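Local coordinates for protein phosphatidylserine synthase (Haemophilus influenzae, PDB 3HSI) that is a bacterial enzyme of the phospholipase D superfamily, carrying two phospholipase D-type sequence regions within a single chain, at residues V188-I191 / N192-L196; R223-L226 / A227-E231; I397-Q401 / Q402-A406; E411-Q414 / I415-H418. One frame throughout, in Å; residues are numbered along the deposited sequence.

Contact 1 of 4, residues V188-I191 / N192-L196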
loop_
_atom_site.group_PDB
_atom_site.type_symbol
_atom_site.label_atom_id
_atom_site.label_comp_id
_atom_site.label_asym_id
_atom_site.label_seq_id
_atom_site.Cartn_x
_atom_site.Cartn_y
_atom_site.Cartn_z
ATOM N N VAL C 188 23.685 -13.968 -10.982
ATOM C CA VAL C 188 24.236 -12.864 -11.741
ATOM C C VAL C 188 23.386 -12.551 -12.990
ATOM O O VAL C 188 23.218 -11.397 -13.337
ATOM C CB VAL C 188 25.686 -13.202 -12.179
ATOM C CG1 VAL C 188 26.200 -12.204 -13.243
ATOM C CG2 VAL C 188 26.593 -13.309 -10.943
ATOM N N ASN C 189 22.891 -13.583 -13.673
ATOM C CA ASN C 189 22.003 -13.374 -14.810
ATOM C C ASN C 189 20.714 -12.626 -14.419
ATOM O O ASN C 189 20.279 -11.711 -15.125
ATOM C CB ASN C 189 21.692 -14.679 -15.518
ATOM C CG ASN C 189 22.846 -15.158 -16.376
ATOM O OD1 ASN C 189 23.731 -14.392 -16.738
ATOM N ND2 ASN C 189 22.822 -16.426 -16.734
ATOM N N PHE C 190 20.144 -12.993 -13.279
ATOM C CA PHE C 190 18.926 -12.336 -12.767
ATOM C C PHE C 190 19.198 -10.860 -12.530
ATOM O O PHE C 190 18.401 -9.973 -12.898
ATOM C CB PHE C 190 18.438 -13.016 -11.463
ATOM C CG PHE C 190 17.216 -12.369 -10.872
ATOM C CD1 PHE C 190 15.963 -12.585 -11.423
ATOM C CD2 PHE C 190 17.327 -11.477 -9.811
ATOM C CE1 PHE C 190 14.825 -11.945 -10.894
ATOM C CE2 PHE C 190 16.179 -10.827 -9.278
ATOM C CZ PHE C 190 14.948 -11.066 -9.817
ATOM N N ILE C 191 20.350 -10.602 -11.922
ATOM C CA ILE C 191 20.753 -9.256 -11.576
ATOM C C ILE C 191 20.906 -8.433 -12.840
ATOM O O ILE C 191 20.309 -7.360 -12.946
ATOM C CB ILE C 191 22.044 -9.248 -10.736
ATOM C CG1 ILE C 191 21.724 -9.793 -9.323
ATOM C CG2 ILE C 191 22.650 -7.849 -10.672
ATOM C CD1 ILE C 191 22.965 -10.099 -8.537
ATOM N N ASN C 192 21.675 -8.952 -13.800
ATOM C CA ASN C 192 21.893 -8.244 -15.045
ATOM C C ASN C 192 20.611 -8.105 -15.850
ATOM O O ASN C 192 20.304 -7.009 -16.296
ATOM C CB ASN C 192 22.942 -8.938 -15.916
ATOM C CG ASN C 192 24.344 -8.507 -15.592
ATOM O OD1 ASN C 192 24.782 -7.447 -16.026
ATOM N ND2 ASN C 192 25.075 -9.341 -14.863
ATOM N N ASP C 193 19.876 -9.209 -16.011
ATOM C CA ASP C 193 18.684 -9.271 -16.859
ATOM C C ASP C 193 17.484 -8.580 -16.269
ATOM O O ASP C 193 16.726 -7.976 -17.016
ATOM C CB ASP C 193 18.271 -10.722 -17.171
ATOM C CG ASP C 193 19.289 -11.455 -18.025
ATOM O OD1 ASP C 193 20.307 -10.852 -18.445
ATOM O OD2 ASP C 193 19.083 -12.658 -18.287
ATOM N N TYR C 194 17.285 -8.690 -14.954
ATOM C CA TYR C 194 16.068 -8.155 -14.339
ATOM C C TYR C 194 16.242 -6.984 -13.362
ATOM O O TYR C 194 15.498 -6.008 -13.437
ATOM C CB TYR C 194 15.263 -9.275 -13.680
ATOM C CG TYR C 194 14.639 -10.199 -14.699
ATOM C CD1 TYR C 194 13.578 -9.755 -15.500
ATOM C CD2 TYR C 194 15.117 -11.494 -14.881
ATOM C CE1 TYR C 194 13.018 -10.562 -16.466
ATOM C CE2 TYR C 194 14.539 -12.346 -15.854
ATOM C CZ TYR C 194 13.504 -11.856 -16.644
ATOM O OH TYR C 194 12.921 -12.645 -17.593
ATOM N N LEU C 195 17.202 -7.070 -12.451
ATOM C CA LEU C 195 17.347 -6.018 -11.448
ATOM C C LEU C 195 17.934 -4.748 -12.022
ATOM O O LEU C 195 17.408 -3.681 -11.770
ATOM C CB LEU C 195 18.174 -6.476 -10.240
ATOM C CG LEU C 195 17.441 -7.265 -9.175
ATOM C CD1 LEU C 195 18.372 -7.482 -7.976
ATOM C CD2 LEU C 195 16.171 -6.539 -8.745
ATOM N N LEU C 196 19.034 -4.887 -12.774
ATOM C CA LEU C 196 19.750 -3.771 -13.351
ATOM C C LEU C 196 19.106 -3.198 -14.606
ATOM O O LEU C 196 19.707 -3.196 -15.667
ATOM C CB LEU C 196 21.186 -4.176 -13.691
ATOM C CG LEU C 196 22.279 -4.141 -12.638
ATOM C CD1 LEU C 196 23.606 -4.350 -13.366
ATOM C CD2 LEU C 196 22.270 -2.804 -11.924
#
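Y194 and F190 meet one turn apart at the end of helix 181-195, a small example of how aromatic side chains are packed where a helix stops. The tyrosine can be followed outward. Its CB sits over one face of the F190 ring, displaced toward the rim, in a CH-pi contact 4.2 Å from the ring centroid. CG then turns aside, anti to the carbonyl carbon (chi1 -70°), and brings CD2 within 3.7 Å of F190 CD1. The two rings meet obliquely, their planes inclined at 39°. Farther out, CE1 packs against N229 O and CE2 against E231 O. F190 also stacks on Y232, while its CE2 touches L195 CG at 3.8 Å.

At the same turn the backbone widens. F190 O accepts from Y194 N at 2.7 Å and again from L195 N at 3.2 Å, and I191 O receives L196 N at 2.8 Å, a five-residue step that marks a pi-type turn. On the other side of the helix V188 O is also gripped twice, by N192 N at 2.9 Å and by N192 ND2 at 3.2 Å, which approach from opposite faces of the carbonyl plane. N192 ND2 is also hydrogen-bonded to Y54 OH. I191 and L195 both lean on L88 of the sheet. The chemistry implies a helix end held in two ways: F190 O serves two amides where the turn widens and V188 O takes a backbone and a side-chain N-H, while apolar contacts pack the side chains around them.

Contact 2 of 4, residues R223-L226 / A227-E231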
loop_
_atom_site.group_PDB
_atom_site.type_symbol
_atom_site.label_atom_id
_atom_site.label_comp_id
_atom_site.label_asym_id
_atom_site.label_seq_id
_atom_site.Cartn_x
_atom_site.Cartn_y
_atom_site.Cartn_z
ATOM N N ARG C 223 8.829 -1.356 -11.618
ATOM C CA ARG C 223 8.291 -2.225 -10.566
ATOM C C ARG C 223 7.339 -3.188 -11.241
ATOM O O ARG C 223 7.426 -4.397 -11.052
ATOM C CB ARG C 223 7.536 -1.410 -9.491
ATOM C CG ARG C 223 6.840 -2.244 -8.428
ATOM C CD ARG C 223 6.051 -1.356 -7.417
ATOM N NE ARG C 223 5.224 -2.187 -6.534
ATOM C CZ ARG C 223 5.629 -2.739 -5.395
ATOM N NH1 ARG C 223 6.859 -2.567 -4.941
ATOM N NH2 ARG C 223 4.799 -3.509 -4.726
ATOM N N LYS C 224 6.436 -2.630 -12.040
ATOM C CA LYS C 224 5.437 -3.421 -12.732
ATOM C C LYS C 224 6.066 -4.508 -13.608
ATOM O O LYS C 224 5.628 -5.652 -13.604
ATOM C CB LYS C 224 4.540 -2.513 -13.551
ATOM C CG LYS C 224 3.192 -3.124 -13.841
ATOM C CD LYS C 224 2.247 -2.022 -14.227
ATOM C CE LYS C 224 1.246 -2.482 -15.238
ATOM N NZ LYS C 224 1.901 -2.497 -16.553
ATOM N N ASP C 225 7.114 -4.149 -14.329
ATOM C CA ASP C 225 7.795 -5.106 -15.185
ATOM C C ASP C 225 8.493 -6.193 -14.368
ATOM O O ASP C 225 8.378 -7.367 -14.678
ATOM C CB ASP C 225 8.789 -4.387 -16.123
ATOM C CG ASP C 225 9.363 -5.310 -17.198
ATOM O OD1 ASP C 225 8.615 -6.103 -17.802
ATOM O OD2 ASP C 225 10.570 -5.243 -17.470
ATOM N N LEU C 226 9.198 -5.801 -13.317
ATOM C CA LEU C 226 9.925 -6.761 -12.489
ATOM C C LEU C 226 8.971 -7.719 -11.748
ATOM O O LEU C 226 9.209 -8.931 -11.685
ATOM C CB LEU C 226 10.808 -6.006 -11.512
ATOM C CG LEU C 226 11.768 -6.824 -10.643
ATOM C CD1 LEU C 226 12.798 -7.562 -11.478
ATOM C CD2 LEU C 226 12.422 -5.887 -9.679
ATOM N N ALA C 227 7.864 -7.164 -11.232
ATOM C CA ALA C 227 6.867 -7.936 -10.523
ATOM C C ALA C 227 6.286 -9.002 -11.453
ATOM O O ALA C 227 6.058 -10.132 -11.043
ATOM C CB ALA C 227 5.733 -7.024 -9.996
ATOM N N GLN C 228 6.032 -8.656 -12.709
ATOM C CA GLN C 228 5.417 -9.653 -13.569
ATOM C C GLN C 228 6.409 -10.573 -14.261
ATOM O O GLN C 228 6.055 -11.692 -14.600
ATOM C CB GLN C 228 4.426 -9.022 -14.555
ATOM C CG GLN C 228 4.998 -8.312 -15.728
ATOM C CD GLN C 228 3.885 -7.902 -16.717
ATOM O OE1 GLN C 228 2.734 -8.329 -16.567
ATOM N NE2 GLN C 228 4.223 -7.073 -17.715
ATOM N N ASN C 229 7.643 -10.138 -14.464
ATOM C CA ASN C 229 8.552 -10.969 -15.258
ATOM C C ASN C 229 9.792 -11.502 -14.572
ATOM O O ASN C 229 10.356 -12.462 -15.034
ATOM C CB ASN C 229 8.967 -10.279 -16.563
ATOM C CG ASN C 229 7.791 -9.845 -17.397
ATOM O OD1 ASN C 229 6.975 -10.662 -17.815
ATOM N ND2 ASN C 229 7.702 -8.552 -17.658
ATOM N N GLY C 230 10.245 -10.887 -13.493
ATOM C CA GLY C 230 11.479 -11.347 -12.885
ATOM C C GLY C 230 11.395 -12.802 -12.470
ATOM O O GLY C 230 10.446 -13.208 -11.787
ATOM N N GLU C 231 12.388 -13.585 -12.891
ATOM C CA GLU C 231 12.511 -14.979 -12.492
ATOM C C GLU C 231 13.945 -15.416 -12.711
ATOM O O GLU C 231 14.651 -14.817 -13.505
ATOM C CB GLU C 231 11.547 -15.881 -13.287
ATOM C CG GLU C 231 11.780 -15.848 -14.797
ATOM C CD GLU C 231 10.807 -16.759 -15.568
ATOM O OE1 GLU C 231 10.013 -17.505 -14.932
ATOM O OE2 GLU C 231 10.846 -16.740 -16.829
#
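L226 and G230 form the close-packed side of this last turn of helix 216-229. G230 N donates to L226 O at 2.9 Å, the final rung before the chain leaves helical geometry at the glycine. Three residues earlier along the helix, A227 N meets R223 O at 2.8 Å. The L226 side chain, buried, packs against Y194 and L195 of the neighbouring helix and against F250 and L252 of the sheet. R223 reaches the same sheet, and its guanidinium is bound by the backbone oxygens of I132 and L389.

The opposite character belongs to D225, K224 and Q228, which are exposed. D225 holds its CG anti to the backbone N (chi1 -171°), and this brings OD1 to N229 ND2 at 2.6 Å. The bond is weak, with an angle of 126°; the carboxylate and amide planes stand 67° apart. Q228 N is divided between two carbonyls, donating to K224 O at 3.2 Å and only weakly to D225 O. K224 packs against S255 of the second subunit.

Chemically, the turn probably owes its shape chiefly to backbone bonds and to the apolar cover over L226. The D225-N229 pair adds a polar link from side chain to side chain across the exposed surface, and its poor geometry suggests a modest contribution.

Contact 3 of 4, residues I397-Q401 / Q402-A406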
loop_
_atom_site.group_PDB
_atom_site.type_symbol
_atom_site.label_atom_id
_atom_site.label_comp_id
_atom_site.label_asym_id
_atom_site.label_seq_id
_atom_site.Cartn_x
_atom_site.Cartn_y
_atom_site.Cartn_z
ATOM N N ILE C 397 16.175 -25.200 -0.741
ATOM C CA ILE C 397 16.914 -26.450 -0.743
ATOM C C ILE C 397 15.963 -27.656 -0.536
ATOM O O ILE C 397 15.170 -27.691 0.393
ATOM C CB ILE C 397 18.014 -26.451 0.341
ATOM C CG1 ILE C 397 19.020 -25.330 0.054
ATOM C CG2 ILE C 397 18.680 -27.783 0.388
ATOM C CD1 ILE C 397 19.953 -25.032 1.183
ATOM N N TYR C 398 16.050 -28.611 -1.448
ATOM C CA TYR C 398 15.344 -29.877 -1.364
ATOM C C TYR C 398 16.354 -30.978 -1.024
ATOM O O TYR C 398 17.319 -31.204 -1.769
ATOM C CB TYR C 398 14.688 -30.161 -2.705
ATOM C CG TYR C 398 13.860 -31.431 -2.764
ATOM C CD1 TYR C 398 12.959 -31.759 -1.739
ATOM C CD2 TYR C 398 13.930 -32.268 -3.883
ATOM C CE1 TYR C 398 12.183 -32.928 -1.805
ATOM C CE2 TYR C 398 13.164 -33.436 -3.966
ATOM C CZ TYR C 398 12.303 -33.755 -2.921
ATOM O OH TYR C 398 11.546 -34.876 -3.007
ATOM N N ASP C 399 16.092 -31.668 0.081
ATOM C CA ASP C 399 16.993 -32.668 0.630
ATOM C C ASP C 399 16.260 -33.988 0.875
ATOM O O ASP C 399 16.090 -34.382 2.025
ATOM C CB ASP C 399 17.607 -32.143 1.937
ATOM C CG ASP C 399 18.708 -33.032 2.470
ATOM O OD1 ASP C 399 19.282 -33.837 1.674
ATOM O OD2 ASP C 399 18.982 -32.931 3.700
ATOM N N PRO C 400 15.832 -34.677 -0.215
ATOM C CA PRO C 400 14.987 -35.892 -0.102
ATOM C C PRO C 400 15.641 -37.066 0.634
ATOM O O PRO C 400 14.935 -37.838 1.260
ATOM C CB PRO C 400 14.704 -36.276 -1.564
ATOM C CG PRO C 400 15.746 -35.562 -2.386
ATOM C CD PRO C 400 16.081 -34.303 -1.623
ATOM N N GLN C 401 16.968 -37.196 0.570
ATOM C CA GLN C 401 17.642 -38.314 1.227
ATOM C C GLN C 401 18.388 -37.869 2.481
ATOM O O GLN C 401 19.298 -38.556 2.925
ATOM C CB GLN C 401 18.606 -39.007 0.256
ATOM C CG GLN C 401 17.905 -39.554 -0.985
ATOM C CD GLN C 401 18.747 -40.543 -1.748
ATOM O OE1 GLN C 401 19.550 -41.286 -1.167
ATOM N NE2 GLN C 401 18.558 -40.586 -3.055
ATOM N N GLN C 402 17.986 -36.725 3.040
ATOM C CA GLN C 402 18.555 -36.175 4.270
ATOM C C GLN C 402 20.073 -36.061 4.225
ATOM O O GLN C 402 20.735 -36.230 5.227
ATOM C CB GLN C 402 18.095 -36.953 5.513
ATOM C CG GLN C 402 16.630 -36.673 5.906
ATOM C CD GLN C 402 15.638 -37.125 4.830
ATOM O OE1 GLN C 402 14.963 -36.306 4.185
ATOM N NE2 GLN C 402 15.574 -38.422 4.611
ATOM N N GLN C 403 20.626 -35.763 3.056
ATOM C CA GLN C 403 22.057 -35.537 2.955
ATOM C C GLN C 403 22.548 -34.350 3.791
ATOM O O GLN C 403 23.697 -34.335 4.204
ATOM C CB GLN C 403 22.446 -35.331 1.506
ATOM C CG GLN C 403 22.222 -36.557 0.655
ATOM C CD GLN C 403 22.341 -36.196 -0.800
ATOM O OE1 GLN C 403 21.337 -35.995 -1.461
ATOM N NE2 GLN C 403 23.573 -36.041 -1.289
ATOM N N LEU C 404 21.679 -33.371 4.044
ATOM C CA LEU C 404 22.059 -32.188 4.829
ATOM C C LEU C 404 21.650 -32.231 6.301
ATOM O O LEU C 404 21.891 -31.266 7.035
ATOM C CB LEU C 404 21.448 -30.922 4.230
ATOM C CG LEU C 404 22.225 -30.013 3.290
ATOM C CD1 LEU C 404 21.610 -28.594 3.345
ATOM C CD2 LEU C 404 23.767 -29.987 3.550
ATOM N N LEU C 405 21.010 -33.312 6.742
ATOM C CA LEU C 405 20.364 -33.302 8.059
ATOM C C LEU C 405 21.334 -32.915 9.175
ATOM O O LEU C 405 20.954 -32.188 10.089
ATOM C CB LEU C 405 19.723 -34.651 8.374
ATOM C CG LEU C 405 18.863 -34.726 9.653
ATOM C CD1 LEU C 405 17.772 -33.678 9.660
ATOM C CD2 LEU C 405 18.239 -36.122 9.817
ATOM N N ALA C 406 22.577 -33.408 9.111
ATOM C CA ALA C 406 23.529 -33.144 10.195
ATOM C C ALA C 406 23.929 -31.667 10.233
ATOM O O ALA C 406 23.977 -31.064 11.292
ATOM C CB ALA C 406 24.802 -34.054 10.073
HETATM O O HOH W 1 18.934 -35.430 -0.359
#
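D399 and L404 are set aslant, the carboxylate lying against the start of the leucine side chain with OD2 3.2 Å from L404 CB. The aspartate CG is anti to the backbone N (chi1 -172°), which carries both oxygens across to the amides of the following turn. L404 N donates to OD2 at 2.8 Å, meeting it on the syn side but 32° out of the carboxylate plane. OD1 takes a weak bond from Q403 N at 2.7 Å. A water donates to this same OD1 and to Q403 OE1 while accepting from Q401 N, so that it ties the three residues together; Q403 OE1 is also bound by L244 N.

L404 then runs on beyond the carboxylate to I397, where L404 CD1 and I397 CG2 approach to 4.2 Å, and it leans on I29 and F31 of strand 29-31. Within the first segment P400 CD lies 3.6 Å above the Y398 ring, over its centre.

The arrangement joins strand 391-398 to helix 405-415 through two successive type I beta turns, D399-Q402 and Q402-L405, the side-chain carboxylate of D399 holding the backbone amides of the second, within a PLD-like domain.

Contact 4 of 4, residues E411-Q414 / I415-H418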
loop_
_atom_site.group_PDB
_atom_site.type_symbol
_atom_site.label_atom_id
_atom_site.label_comp_id
_atom_site.label_asym_id
_atom_site.label_seq_id
_atom_site.Cartn_x
_atom_site.Cartn_y
_atom_site.Cartn_z
ATOM N N GLU C 411 23.404 -26.073 12.686
ATOM C CA GLU C 411 23.024 -24.667 12.595
ATOM C C GLU C 411 21.836 -24.405 13.522
ATOM O O GLU C 411 21.816 -23.398 14.234
ATOM C CB GLU C 411 22.697 -24.213 11.133
ATOM C CG GLU C 411 22.427 -22.681 11.030
ATOM C CD GLU C 411 21.622 -22.222 9.775
ATOM O OE1 GLU C 411 20.680 -22.910 9.347
ATOM O OE2 GLU C 411 21.926 -21.149 9.212
ATOM N N GLN C 412 20.867 -25.313 13.557
ATOM C CA GLN C 412 19.671 -25.036 14.384
ATOM C C GLN C 412 20.016 -25.050 15.894
ATOM O O GLN C 412 19.450 -24.283 16.657
ATOM C CB GLN C 412 18.557 -26.037 14.090
ATOM C CG GLN C 412 17.684 -25.713 12.866
ATOM C CD GLN C 412 16.706 -26.871 12.551
ATOM O OE1 GLN C 412 16.805 -27.927 13.133
ATOM N NE2 GLN C 412 15.802 -26.672 11.616
ATOM N N ASN C 413 20.939 -25.933 16.306
ATOM C CA ASN C 413 21.374 -25.994 17.699
ATOM C C ASN C 413 22.192 -24.780 18.113
ATOM O O ASN C 413 22.107 -24.352 19.254
ATOM C CB ASN C 413 22.149 -27.285 18.004
ATOM C CG ASN C 413 21.221 -28.486 18.195
ATOM O OD1 ASN C 413 20.046 -28.317 18.545
ATOM N ND2 ASN C 413 21.725 -29.688 17.929
ATOM N N GLN C 414 23.004 -24.249 17.191
ATOM C CA GLN C 414 23.685 -22.985 17.427
ATOM C C GLN C 414 22.649 -21.877 17.624
ATOM O O GLN C 414 22.730 -21.093 18.582
ATOM C CB GLN C 414 24.631 -22.624 16.295
ATOM C CG GLN C 414 25.479 -21.394 16.611
ATOM C CD GLN C 414 26.170 -21.487 17.990
ATOM O OE1 GLN C 414 27.044 -22.317 18.211
ATOM N NE2 GLN C 414 25.763 -20.628 18.914
ATOM N N ILE C 415 21.680 -21.830 16.724
ATOM C CA ILE C 415 20.615 -20.841 16.816
ATOM C C ILE C 415 19.913 -20.872 18.176
ATOM O O ILE C 415 19.731 -19.817 18.795
ATOM C CB ILE C 415 19.611 -20.961 15.659
ATOM C CG1 ILE C 415 20.250 -20.451 14.377
ATOM C CG2 ILE C 415 18.342 -20.112 15.929
ATOM C CD1 ILE C 415 19.561 -20.944 13.113
ATOM N N ARG C 416 19.597 -22.076 18.673
ATOM C CA ARG C 416 18.840 -22.241 19.917
ATOM C C ARG C 416 19.622 -21.901 21.184
ATOM O O ARG C 416 19.017 -21.823 22.272
ATOM C CB ARG C 416 18.341 -23.680 20.014
ATOM C CG ARG C 416 17.228 -23.988 19.009
ATOM C CD ARG C 416 16.746 -25.413 19.186
ATOM N NE ARG C 416 15.771 -25.788 18.172
ATOM C CZ ARG C 416 15.926 -26.789 17.301
ATOM N NH1 ARG C 416 17.043 -27.522 17.294
ATOM N NH2 ARG C 416 14.968 -27.030 16.404
ATOM N N GLN C 417 20.952 -21.709 21.052
ATOM C CA GLN C 417 21.822 -21.531 22.228
ATOM C C GLN C 417 21.381 -20.397 23.135
ATOM O O GLN C 417 21.357 -20.570 24.348
ATOM C CB GLN C 417 23.308 -21.324 21.873
ATOM C CG GLN C 417 24.035 -22.560 21.337
ATOM C CD GLN C 417 24.106 -23.677 22.378
ATOM O OE1 GLN C 417 24.090 -23.428 23.588
ATOM N NE2 GLN C 417 24.138 -24.919 21.904
ATOM N N HIS C 418 21.078 -19.239 22.558
ATOM C CA HIS C 418 20.673 -18.079 23.356
ATOM C C HIS C 418 19.167 -17.942 23.473
ATOM O O HIS C 418 18.680 -16.834 23.684
ATOM C CB HIS C 418 21.283 -16.798 22.799
ATOM C CG HIS C 418 22.774 -16.763 22.877
ATOM N ND1 HIS C 418 23.451 -16.784 24.074
ATOM C CD2 HIS C 418 23.723 -16.706 21.912
ATOM C CE1 HIS C 418 24.753 -16.733 23.851
ATOM N NE2 HIS C 418 24.945 -16.668 22.545
#
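E411 O receives I415 N at 2.9 Å with an angle of 166°, the shortest and straightest bond of this turn. The two side chains meet at a slant, and I415 CD1 comes to 3.9 Å from E411 CG. The carboxylate of E411 points elsewhere, into a salt bridge with R174 and a weak bond to Q176, so the glutamate gives its apolar stem to the isoleucine and its charge to strand 171-179.

R416 illustrates how a flat group is held from several directions. Its chain is extended from CG to NE and lies beside Q412, pointing the same way, with Q412 CB over one face of the guanidinium at 3.8 Å from NH1. N413 OD1 comes in at the edge, near the guanidinium plane, 3.3 Å from NH1; that bond is weak, with an angle of 137°, and the amide and guanidinium planes are 57° apart. The strong partner of R416 is E302, a salt bridge through NH2. The charge is probably stabilised by this carboxylate more than by the asparagine.

Past R416, Q417 N reaches back just three residues, to Q414 O at 3.1 Å, while Q414 NE2 lies 3.5 Å from Q417 CG, their chains crossing at about a right angle.

The whole is the last part of a strand-helix-strand connection: helix 405-415 leads from strand 391-398 to strand 419-421 of the same mixed sheet, and its side chains E411 and Q412 rest on W369 of that sheet, in a PLD-like domain.

Along the chain the four contacts follow in series and fall into two pairs. Contacts 1 and 2 end helices 181-195 and 216-229, with centres about 12 Å apart; they touch, and both pack against sheet strands. Contacts 3 and 4 share helix 405-415, one at its beginning and the other at its far end, with centres about 19 Å apart and nearest atoms about 5 Å apart, both within the PLD-like range. The pairs are well separated: contacts 1 and 4 lie about 34 Å apart centre to centre, on opposite sides of the chain's centre. Contacts 1 and 2 thus place two helix C-terminal ends side by side, and contacts 3 and 4 mark the entry to and exit from one connecting helix.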